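Local coordinates for protein putative acyl-CoA dehydrogenase (Burkholderia xenovorans, PDB 5JSC) that binds flavin-adenine dinucleotide in a pocket built from more than one subunit and belongs to the acyl-CoA dehydrogenase family, at residues C[377-380]-C[384-387]; C[264-269]-C[336-341]; C[144-149]-C[153-158]. All blocks are in the same frame, centred on the assembly; numbering follows the deposited sequence. Where two conformers were deposited one is given.

Contact 1: residues C[377-380]-C[384-387]; sequences ALRI and ATEV. With FAD (flavin-adenine dinucleotide), chain M.
R379 meets T385 where the loop after helix 367-376 feeds the N-cap, A384, of the last helix (385-405) in the C-terminal domain of this acyl-CoA dehydrogenase fold. The backbone provides the main bond: T385 N donates to R379 O over 3.0 Å with an N-H...O angle of 152°. R379 O also receives a CA-H...O contact from A384 CA at 3.4 Å, and Q355 NE2 of the second subunit is a further donor to it.

Among the side chains, T385 OG1 lies 3.8 Å from R379 CB. With chi1 near -66°, OG1 stands beside its own backbone N, and both OG1 and R379 NE are bound to OE1 of E344. The rest of the guanidinium is tied down as well, NH1 to Q347 and NH2 to D351 of the second subunit, so its rotation should be well fixed.

A water in the guanidinium plane bridges R379 and E386. It accepts from R379 NH2 and donates to E386 OE2 over 2.8 Å, linking opposite charges whose own atoms, NH2 and OE2, are 5.9 Å apart.

The cofactor contacts belong mostly to the helix start. A384 CB packs against FAD O3B at 3.4 Å, and V387 CG2 approaches the adenine at N7A. E386, its chain bent at chi2, turns its carboxylate to the adenosine ribose, where FAD O2B donates to E386 OE1 over just 2.6 Å.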
loop_
_atom_site.group_PDB
_atom_site.type_symbol
_atom_site.label_atom_id
_atom_site.label_comp_id
_atom_site.label_asym_id
_atom_site.label_seq_id
_atom_site.Cartn_x
_atom_site.Cartn_y
_atom_site.Cartn_z
ATOM N N ALA C 377 -19.406 -2.882 5.591
ATOM C CA ALA C 377 -19.729 -2.969 7.012
ATOM C C ALA C 377 -18.917 -4.028 7.747
ATOM O O ALA C 377 -18.777 -3.930 8.969
ATOM C CB ALA C 377 -21.218 -3.265 7.216
ATOM N N LEU C 378 -18.382 -5.035 7.047
ATOM C CA LEU C 378 -17.690 -6.107 7.761
ATOM C C LEU C 378 -16.358 -5.647 8.330
ATOM O O LEU C 378 -15.793 -6.339 9.182
ATOM C CB LEU C 378 -17.483 -7.326 6.854
ATOM C CG LEU C 378 -18.712 -8.244 6.710
ATOM C CD1 LEU C 378 -19.855 -7.592 5.930
ATOM C CD2 LEU C 378 -18.347 -9.584 6.089
ATOM N N ARG C 379 -15.850 -4.494 7.887
ATOM C CA ARG C 379 -14.670 -3.891 8.483
ATOM C C ARG C 379 -15.012 -3.079 9.722
ATOM O O ARG C 379 -14.106 -2.531 10.359
ATOM C CB ARG C 379 -13.968 -3.013 7.435
ATOM C CG ARG C 379 -13.437 -3.833 6.241
ATOM C CD ARG C 379 -13.128 -2.948 5.045
ATOM N NE ARG C 379 -12.238 -1.851 5.430
ATOM C CZ ARG C 379 -12.135 -0.703 4.763
ATOM N NH1 ARG C 379 -12.866 -0.510 3.671
ATOM N NH2 ARG C 379 -11.300 0.246 5.189
ATOM N N ILE C 380 -16.293 -3.028 10.091
ATOM C CA ILE C 380 -16.780 -2.195 11.183
ATOM C C ILE C 380 -17.447 -3.030 12.271
ATOM O O ILE C 380 -17.119 -2.897 13.459
ATOM C CB ILE C 380 -17.741 -1.098 10.665
ATOM C CG1 ILE C 380 -16.982 -0.150 9.727
ATOM C CG2 ILE C 380 -18.367 -0.324 11.827
ATOM C CD1 ILE C 380 -17.869 0.684 8.829
ATOM N N ALA C 384 -14.215 -2.987 14.908
ATOM C CA ALA C 384 -13.641 -2.373 13.720
ATOM C C ALA C 384 -12.199 -2.833 13.513
ATOM O O ALA C 384 -11.514 -3.269 14.443
ATOM C CB ALA C 384 -13.699 -0.850 13.831
ATOM N N THR C 385 -11.739 -2.738 12.261
ATOM C CA THR C 385 -10.364 -3.122 11.942
ATOM C C THR C 385 -9.355 -2.600 12.954
ATOM O O THR C 385 -8.477 -3.335 13.419
ATOM C CB THR C 385 -10.005 -2.607 10.553
ATOM O OG1 THR C 385 -10.811 -3.292 9.598
ATOM C CG2 THR C 385 -8.518 -2.841 10.246
ATOM N N GLU C 386 -9.476 -1.323 13.309
ATOM C CA GLU C 386 -8.495 -0.708 14.191
ATOM C C GLU C 386 -8.531 -1.333 15.578
ATOM O O GLU C 386 -7.487 -1.461 16.228
ATOM C CB GLU C 386 -8.747 0.804 14.249
ATOM C CG GLU C 386 -8.503 1.531 12.892
ATOM C CD GLU C 386 -9.493 1.160 11.781
ATOM O OE1 GLU C 386 -10.681 0.917 12.081
ATOM O OE2 GLU C 386 -9.074 1.125 10.597
ATOM N N VAL C 387 -9.718 -1.739 16.042
ATOM C CA VAL C 387 -9.819 -2.475 17.301
ATOM C C VAL C 387 -9.076 -3.799 17.196
ATOM O O VAL C 387 -8.335 -4.185 18.110
ATOM C CB VAL C 387 -11.299 -2.681 17.681
ATOM C CG1 VAL C 387 -11.429 -3.590 18.893
ATOM C CG2 VAL C 387 -11.979 -1.347 17.935
HETATM P PA FAD M . -16.949 4.178 17.184
HETATM O O1A FAD M . -16.850 3.359 18.415
HETATM O O2A FAD M . -17.310 5.656 17.353
HETATM O O5B FAD M . -15.575 4.043 16.398
HETATM C C5B FAD M . -15.357 4.831 15.211
HETATM C C4B FAD M . -14.057 4.346 14.624
HETATM O O4B FAD M . -12.991 4.646 15.542
HETATM C C3B FAD M . -13.944 2.838 14.446
HETATM O O3B FAD M . -14.627 2.356 13.286
HETATM C C2B FAD M . -12.428 2.642 14.390
HETATM O O2B FAD M . -11.950 2.897 13.069
HETATM C C1B FAD M . -11.923 3.742 15.341
HETATM N N9A FAD M . -11.476 3.283 16.651
HETATM C C8A FAD M . -12.209 2.602 17.588
HETATM N N7A FAD M . -11.576 2.397 18.716
HETATM C C5A FAD M . -10.333 2.981 18.508
HETATM C C6A FAD M . -9.200 3.119 19.331
HETATM N N6A FAD M . -9.122 2.635 20.576
HETATM N N1A FAD M . -8.126 3.765 18.824
HETATM C C2A FAD M . -8.191 4.229 17.568
HETATM N N3A FAD M . -9.205 4.158 16.699
HETATM C C4A FAD M . -10.256 3.523 17.236
HETATM N N1 FAD M . -23.722 -3.927 17.236
HETATM C C2 FAD M . -24.395 -4.764 18.087
HETATM O O2 FAD M . -24.340 -4.630 19.321
HETATM N N3 FAD M . -25.163 -5.775 17.572
HETATM C C4 FAD M . -25.339 -6.055 16.231
HETATM O O4 FAD M . -26.121 -6.931 15.876
HETATM C C4X FAD M . -24.610 -5.196 15.344
HETATM N N5 FAD M . -24.776 -5.355 14.061
HETATM C C5X FAD M . -24.237 -4.403 13.211
HETATM C C6 FAD M . -24.538 -4.472 11.852
HETATM C C7 FAD M . -24.111 -3.486 10.970
HETATM C C7M FAD M . -24.499 -3.575 9.517
HETATM C C8 FAD M . -23.339 -2.412 11.456
HETATM C C8M FAD M . -22.859 -1.317 10.534
HETATM C C9 FAD M . -23.021 -2.352 12.808
HETATM C C9A FAD M . -23.468 -3.332 13.690
HETATM N N10 FAD M . -23.247 -3.244 15.081
HETATM C C10 FAD M . -23.831 -4.145 15.938
HETATM C "C1'" FAD M . -22.514 -2.088 15.616
HETATM C "C2'" FAD M . -21.002 -2.203 15.454
HETATM O "O2'" FAD M . -20.472 -3.206 16.319
HETATM C "C3'" FAD M . -20.359 -0.856 15.783
HETATM O "O3'" FAD M . -20.753 0.022 14.739
HETATM C "C4'" FAD M . -18.834 -0.902 15.874
HETATM O "O4'" FAD M . -18.458 -1.592 17.067
HETATM C "C5'" FAD M . -18.226 0.486 15.858
HETATM O "O5'" FAD M . -18.816 1.240 16.937
HETATM P P FAD M . -19.336 2.733 16.568
HETATM O O1P FAD M . -20.218 2.712 15.368
HETATM O O2P FAD M . -19.937 3.349 17.794
HETATM O O3P FAD M . -18.006 3.529 16.190
HETATM O O HOH W 1 -9.818 0.524 7.989
#

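Contact 2: residues C[264-269]-C[336-341]; sequences SVAAAS and AMAKWH. With SO4 (sulfate ion), chain P.
A266 packs on a flat group, the A338-K339 peptide: its CB stands over one face, 3.3 Å from A338 O and 3.6 Å from K339 N. The other flat group, the H341 ring, takes no part between the helices and points an edge at a sulfate ion. Its NE2 makes a weak bond to sulfate O2, doubtful because the ring was modelled in two conformers, while ND1 is bound to S314.

Beside the peptide, A266 CB and A338 CB meet at 3.9 Å, a methyl-to-methyl contact that lets the backbones come close. V265 then crosses the aliphatic part of K339 at a slant, its CG1 lying 3.8 Å from K339 CE. The lysine reaches this place through its bend at chi2 (-87°), after which it runs straight to NZ. There the ammonium is bound to three backbone carbonyls, those of G383, L378 and Y381, which would be expected to stabilise the buried charge through the carbonyl dipoles.

One turn along, S269 OG donates back to V265 O over 3.0 Å. V265 O thus has two donors, S269 N and OG, arriving from opposite faces of its carbonyl plane.

The short axes approach to 7.8 Å and run in the same general direction, 27° apart. Such close, alanine-mediated packing of helices 250-286 and 332-356 belongs to the all-helical C-terminal bundle of the acyl-CoA dehydrogenase fold.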
loop_
_atom_site.group_PDB
_atom_site.type_symbol
_atom_site.label_atom_id
_atom_site.label_comp_id
_atom_site.label_asym_id
_atom_site.label_seq_id
_atom_site.Cartn_x
_atom_site.Cartn_y
_atom_site.Cartn_z
ATOM N N SER C 264 -15.960 -16.173 12.153
ATOM C CA SER C 264 -17.020 -16.359 11.171
ATOM C C SER C 264 -17.248 -15.109 10.325
ATOM O O SER C 264 -17.653 -15.234 9.167
ATOM C CB SER C 264 -18.319 -16.803 11.871
ATOM O OG SER C 264 -19.091 -15.704 12.337
ATOM N N VAL C 265 -16.999 -13.904 10.871
ATOM C CA VAL C 265 -17.047 -12.695 10.044
ATOM C C VAL C 265 -15.930 -12.726 9.021
ATOM O O VAL C 265 -16.109 -12.316 7.867
ATOM C CB VAL C 265 -16.948 -11.419 10.906
ATOM C CG1 VAL C 265 -16.894 -10.152 10.020
ATOM C CG2 VAL C 265 -18.114 -11.334 11.859
ATOM N N ALA C 266 -14.749 -13.185 9.440
ATOM C CA ALA C 266 -13.659 -13.388 8.495
ATOM C C ALA C 266 -14.065 -14.359 7.399
ATOM O O ALA C 266 -13.759 -14.138 6.222
ATOM C CB ALA C 266 -12.419 -13.885 9.230
ATOM N N ALA C 267 -14.770 -15.432 7.768
ATOM C CA ALA C 267 -15.206 -16.409 6.774
ATOM C C ALA C 267 -16.215 -15.804 5.800
ATOM O O ALA C 267 -16.154 -16.068 4.592
ATOM C CB ALA C 267 -15.789 -17.635 7.478
ATOM N N ALA C 268 -17.151 -14.994 6.300
ATOM C CA ALA C 268 -18.092 -14.335 5.393
ATOM C C ALA C 268 -17.361 -13.404 4.436
ATOM O O ALA C 268 -17.651 -13.389 3.232
ATOM C CB ALA C 268 -19.156 -13.564 6.177
ATOM N N SER C 269 -16.401 -12.630 4.951
ATOM C CA SER C 269 -15.590 -11.760 4.099
ATOM C C SER C 269 -14.930 -12.559 2.988
ATOM O O SER C 269 -14.931 -12.155 1.816
ATOM C CB SER C 269 -14.510 -11.068 4.935
ATOM O OG SER C 269 -15.060 -10.273 5.965
ATOM N N ALA C 336 -8.863 -12.221 15.825
ATOM C CA ALA C 336 -8.701 -10.819 15.453
ATOM C C ALA C 336 -7.904 -10.690 14.163
ATOM O O ALA C 336 -8.273 -9.913 13.267
ATOM C CB ALA C 336 -8.012 -10.048 16.585
ATOM N N MET C 337 -6.806 -11.446 14.050
ATOM C CA MET C 337 -6.005 -11.427 12.826
ATOM C C MET C 337 -6.839 -11.819 11.615
ATOM O O MET C 337 -6.767 -11.178 10.559
ATOM C CB MET C 337 -4.831 -12.392 12.944
ATOM C CG MET C 337 -3.562 -11.844 13.457
ATOM S SD MET C 337 -2.288 -13.045 12.999
ATOM C CE MET C 337 -0.917 -12.304 13.892
ATOM N N ALA C 338 -7.606 -12.905 11.736
ATOM C CA ALA C 338 -8.398 -13.389 10.612
ATOM C C ALA C 338 -9.458 -12.374 10.216
ATOM O O ALA C 338 -9.649 -12.098 9.028
ATOM C CB ALA C 338 -9.047 -14.723 10.970
ATOM N N LYS C 339 -10.175 -11.825 11.208
ATOM C CA LYS C 339 -11.249 -10.879 10.921
ATOM C C LYS C 339 -10.695 -9.630 10.245
ATOM O O LYS C 339 -11.233 -9.160 9.238
ATOM C CB LYS C 339 -11.983 -10.537 12.226
ATOM C CG LYS C 339 -13.357 -9.874 12.065
ATOM C CD LYS C 339 -13.270 -8.363 11.947
ATOM C CE LYS C 339 -14.654 -7.732 11.854
ATOM N NZ LYS C 339 -14.589 -6.231 11.739
ATOM N N TRP C 340 -9.611 -9.093 10.793
ATOM C CA TRP C 340 -8.919 -7.951 10.204
ATOM C C TRP C 340 -8.500 -8.235 8.767
ATOM O O TRP C 340 -8.882 -7.512 7.833
ATOM C CB TRP C 340 -7.717 -7.632 11.099
ATOM C CG TRP C 340 -6.624 -6.742 10.573
ATOM C CD1 TRP C 340 -6.651 -5.908 9.490
ATOM C CD2 TRP C 340 -5.328 -6.604 11.156
ATOM N NE1 TRP C 340 -5.434 -5.264 9.364
ATOM C CE2 TRP C 340 -4.612 -5.678 10.382
ATOM C CE3 TRP C 340 -4.701 -7.182 12.271
ATOM C CZ2 TRP C 340 -3.297 -5.332 10.671
ATOM C CZ3 TRP C 340 -3.394 -6.835 12.552
ATOM C CH2 TRP C 340 -2.709 -5.910 11.762
ATOM N N HIS C 341 -7.707 -9.286 8.560
ATOM C CA HIS C 341 -7.121 -9.535 7.242
ATOM C C HIS C 341 -8.190 -9.870 6.209
ATOM O O HIS C 341 -8.155 -9.384 5.068
ATOM C CB HIS C 341 -6.109 -10.677 7.347
ATOM C CG HIS C 341 -5.326 -10.922 6.096
ATOM N ND1 HIS C 341 -5.856 -11.558 4.992
ATOM C CD2 HIS C 341 -4.035 -10.653 5.794
ATOM C CE1 HIS C 341 -4.931 -11.638 4.053
ATOM N NE2 HIS C 341 -3.815 -11.102 4.516
HETATM S S SO4 P . -2.049 -10.452 1.102
HETATM O O1 SO4 P . -2.218 -11.901 0.978
HETATM O O2 SO4 P . -1.450 -10.145 2.400
HETATM O O3 SO4 P . -3.360 -9.794 1.006
HETATM O O4 SO4 P . -1.143 -10.003 0.042
#

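Contact 3: residues C[144-149]-C[153-158]; sequences FALSEP and SDVAAM. With FAD (flavin-adenine dinucleotide), chain M.
L146 meets V155 and M158 at the loop that follows strand 144-145 in the middle domain, and its side chain runs from beside the flavin to the second segment. CB begins at the cofactor, 3.4 Å from FAD O2. CG is anti to the backbone N (chi1 -177°), which swings the branch over to 153-158, where it nears both methyls of V155. At the tip, CD1 touches V155 CG1 at 3.7 Å and M158 CE at 3.6 Å, while CD2 faces V155 CG2. Both partners cross the leucine at about a right angle, and the closest touches are between methyl groups.

The other end of M158 meets a charge. Its CB lies 3.4 Å from E148 OE2. The carboxylate has its own partners, OE1 with T159 N and OE2 with both L160 N and K175, so the buried acid is met by a lysine and two backbone N-H groups.

Several polar atoms of the two segments bind FAD. FAD N3 donates to F144 O almost straight (174°), S147 OG donates to FAD N1 over 2.8 Å, and FAD O2 accepts from the N-H groups of both L146 and S147. S153, by its N and its OG, binds FAD O1A on the diphosphate. Donors gathered at N1 and O2 should polarise the flavin pyrimidine and would be expected to favour negative charge along its N1-C2-O2 edge.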
loop_
_atom_site.group_PDB
_atom_site.type_symbol
_atom_site.label_atom_id
_atom_site.label_comp_id
_atom_site.label_asym_id
_atom_site.label_seq_id
_atom_site.Cartn_x
_atom_site.Cartn_y
_atom_site.Cartn_z
ATOM N N PHE C 144 -28.220 -9.784 19.226
ATOM C CA PHE C 144 -27.098 -9.520 20.129
ATOM C C PHE C 144 -27.020 -8.008 20.296
ATOM O O PHE C 144 -26.638 -7.306 19.357
ATOM C CB PHE C 144 -25.819 -10.089 19.512
ATOM C CG PHE C 144 -24.568 -9.933 20.341
ATOM C CD1 PHE C 144 -24.270 -10.834 21.350
ATOM C CD2 PHE C 144 -23.633 -8.942 20.039
ATOM C CE1 PHE C 144 -23.099 -10.727 22.080
ATOM C CE2 PHE C 144 -22.449 -8.836 20.765
ATOM C CZ PHE C 144 -22.186 -9.728 21.787
ATOM N N ALA C 145 -27.415 -7.497 21.459
ATOM C CA ALA C 145 -27.587 -6.047 21.647
ATOM C C ALA C 145 -26.516 -5.506 22.598
ATOM O O ALA C 145 -26.693 -5.471 23.823
ATOM C CB ALA C 145 -29.000 -5.718 22.147
ATOM N N LEU C 146 -25.415 -5.038 22.014
ATOM C CA LEU C 146 -24.249 -4.552 22.739
ATOM C C LEU C 146 -23.988 -3.078 22.484
ATOM O O LEU C 146 -23.855 -2.296 23.439
ATOM C CB LEU C 146 -23.018 -5.384 22.340
ATOM C CG LEU C 146 -21.706 -5.066 23.062
ATOM C CD1 LEU C 146 -21.873 -5.293 24.561
ATOM C CD2 LEU C 146 -20.551 -5.910 22.497
ATOM N N SER C 147 -23.939 -2.677 21.219
ATOM C CA SER C 147 -23.583 -1.315 20.828
ATOM C C SER C 147 -24.670 -0.305 21.191
ATOM O O SER C 147 -25.866 -0.611 21.205
ATOM C CB SER C 147 -23.337 -1.264 19.320
ATOM O OG SER C 147 -22.307 -2.161 18.954
ATOM N N GLU C 148 -24.239 0.928 21.434
ATOM C CA GLU C 148 -25.089 2.047 21.807
ATOM C C GLU C 148 -24.764 3.232 20.914
ATOM O O GLU C 148 -23.670 3.302 20.345
ATOM C CB GLU C 148 -24.870 2.420 23.281
ATOM C CG GLU C 148 -25.127 1.246 24.207
ATOM C CD GLU C 148 -24.984 1.581 25.665
ATOM O OE1 GLU C 148 -24.429 2.655 25.989
ATOM O OE2 GLU C 148 -25.428 0.759 26.489
ATOM N N PRO C 149 -25.692 4.191 20.781
ATOM C CA PRO C 149 -25.400 5.374 19.955
ATOM C C PRO C 149 -24.100 6.061 20.321
ATOM O O PRO C 149 -23.376 6.531 19.431
ATOM C CB PRO C 149 -26.618 6.273 20.204
ATOM C CG PRO C 149 -27.741 5.283 20.453
ATOM C CD PRO C 149 -27.084 4.179 21.268
ATOM N N SER C 153 -17.303 0.828 19.919
ATOM C CA SER C 153 -15.981 0.286 20.229
ATOM C C SER C 153 -15.729 0.253 21.733
ATOM O O SER C 153 -15.165 -0.717 22.256
ATOM C CB SER C 153 -14.900 1.120 19.543
ATOM O OG SER C 153 -15.102 1.150 18.142
ATOM N N ASP C 154 -16.129 1.306 22.443
ATOM C CA ASP C 154 -15.846 1.441 23.873
ATOM C C ASP C 154 -16.969 0.800 24.690
ATOM O O ASP C 154 -17.717 1.460 25.410
ATOM C CB ASP C 154 -15.656 2.909 24.233
ATOM C CG ASP C 154 -15.170 3.109 25.655
ATOM O OD1 ASP C 154 -14.819 2.113 26.329
ATOM O OD2 ASP C 154 -15.140 4.276 26.095
ATOM N N VAL C 155 -17.028 -0.532 24.581
ATOM C CA VAL C 155 -18.045 -1.345 25.245
ATOM C C VAL C 155 -17.991 -1.163 26.750
ATOM O O VAL C 155 -19.027 -1.158 27.434
ATOM C CB VAL C 155 -17.843 -2.826 24.869
ATOM C CG1 VAL C 155 -18.764 -3.724 25.673
ATOM C CG2 VAL C 155 -18.051 -3.026 23.399
ATOM N N ALA C 156 -16.780 -1.049 27.299
ATOM C CA ALA C 156 -16.634 -0.984 28.745
ATOM C C ALA C 156 -17.325 0.230 29.333
ATOM O O ALA C 156 -17.605 0.236 30.534
ATOM C CB ALA C 156 -15.155 -0.969 29.136
ATOM N N ALA C 157 -17.605 1.254 28.523
ATOM C CA ALA C 157 -18.237 2.476 28.997
ATOM C C ALA C 157 -19.706 2.585 28.593
ATOM O O ALA C 157 -20.252 3.694 28.585
ATOM C CB ALA C 157 -17.461 3.694 28.493
ATOM N N MET C 158 -20.358 1.470 28.260
ATOM C CA MET C 158 -21.769 1.519 27.892
ATOM C C MET C 158 -22.591 2.148 29.011
ATOM O O MET C 158 -22.222 2.090 30.188
ATOM C CB MET C 158 -22.290 0.112 27.583
ATOM C CG MET C 158 -22.415 -0.773 28.815
ATOM S SD MET C 158 -23.177 -2.364 28.433
ATOM C CE MET C 158 -21.885 -3.087 27.431
HETATM P PA FAD M . -16.949 4.178 17.184
HETATM O O1A FAD M . -16.850 3.359 18.415
HETATM O O2A FAD M . -17.310 5.656 17.353
HETATM O O5B FAD M . -15.575 4.043 16.398
HETATM C C5B FAD M . -15.357 4.831 15.211
HETATM C C4B FAD M . -14.057 4.346 14.624
HETATM O O4B FAD M . -12.991 4.646 15.542
HETATM C C3B FAD M . -13.944 2.838 14.446
HETATM O O3B FAD M . -14.627 2.356 13.286
HETATM C C2B FAD M . -12.428 2.642 14.390
HETATM O O2B FAD M . -11.950 2.897 13.069
HETATM C C1B FAD M . -11.923 3.742 15.341
HETATM N N9A FAD M . -11.476 3.283 16.651
HETATM C C8A FAD M . -12.209 2.602 17.588
HETATM N N7A FAD M . -11.576 2.397 18.716
HETATM C C5A FAD M . -10.333 2.981 18.508
HETATM C C6A FAD M . -9.200 3.119 19.331
HETATM N N6A FAD M . -9.122 2.635 20.576
HETATM N N1A FAD M . -8.126 3.765 18.824
HETATM C C2A FAD M . -8.191 4.229 17.568
HETATM N N3A FAD M . -9.205 4.158 16.699
HETATM C C4A FAD M . -10.256 3.523 17.236
HETATM N N1 FAD M . -23.722 -3.927 17.236
HETATM C C2 FAD M . -24.395 -4.764 18.087
HETATM O O2 FAD M . -24.340 -4.630 19.321
HETATM N N3 FAD M . -25.163 -5.775 17.572
HETATM C C4 FAD M . -25.339 -6.055 16.231
HETATM O O4 FAD M . -26.121 -6.931 15.876
HETATM C C4X FAD M . -24.610 -5.196 15.344
HETATM N N5 FAD M . -24.776 -5.355 14.061
HETATM C C5X FAD M . -24.237 -4.403 13.211
HETATM C C6 FAD M . -24.538 -4.472 11.852
HETATM C C7 FAD M . -24.111 -3.486 10.970
HETATM C C7M FAD M . -24.499 -3.575 9.517
HETATM C C8 FAD M . -23.339 -2.412 11.456
HETATM C C8M FAD M . -22.859 -1.317 10.534
HETATM C C9 FAD M . -23.021 -2.352 12.808
HETATM C C9A FAD M . -23.468 -3.332 13.690
HETATM N N10 FAD M . -23.247 -3.244 15.081
HETATM C C10 FAD M . -23.831 -4.145 15.938
HETATM C "C1'" FAD M . -22.514 -2.088 15.616
HETATM C "C2'" FAD M . -21.002 -2.203 15.454
HETATM O "O2'" FAD M . -20.472 -3.206 16.319
HETATM C "C3'" FAD M . -20.359 -0.856 15.783
HETATM O "O3'" FAD M . -20.753 0.022 14.739
HETATM C "C4'" FAD M . -18.834 -0.902 15.874
HETATM O "O4'" FAD M . -18.458 -1.592 17.067
HETATM C "C5'" FAD M . -18.226 0.486 15.858
HETATM O "O5'" FAD M . -18.816 1.240 16.937
HETATM P P FAD M . -19.336 2.733 16.568
HETATM O O1P FAD M . -20.218 2.712 15.368
HETATM O O2P FAD M . -19.937 3.349 17.794
HETATM O O3P FAD M . -18.006 3.529 16.190
#

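How the contacts relate
Following the chain from the N terminus, contact 3 comes first, closing a three-residue loop between 144-149 and 153-158, on the way from strand 144-145 to strand 161-165 in the middle domain. Contact 2 then closes a long loop of 66 residues, mostly helix, which brings helix 332-356 back against helix 250-286. Contact 1 comes last, a short turn from the loop after helix 367-376 into helix 385-405. The three are in series; none nests or crosses. Contacts 1 and 2 abut, L378 CD2 lying 3.4 Å from S269 OG and T385 CG2 near W340 CD1. Contacts 1 and 3 join across the domains at V387 CG2 and S153 OG, and share one FAD.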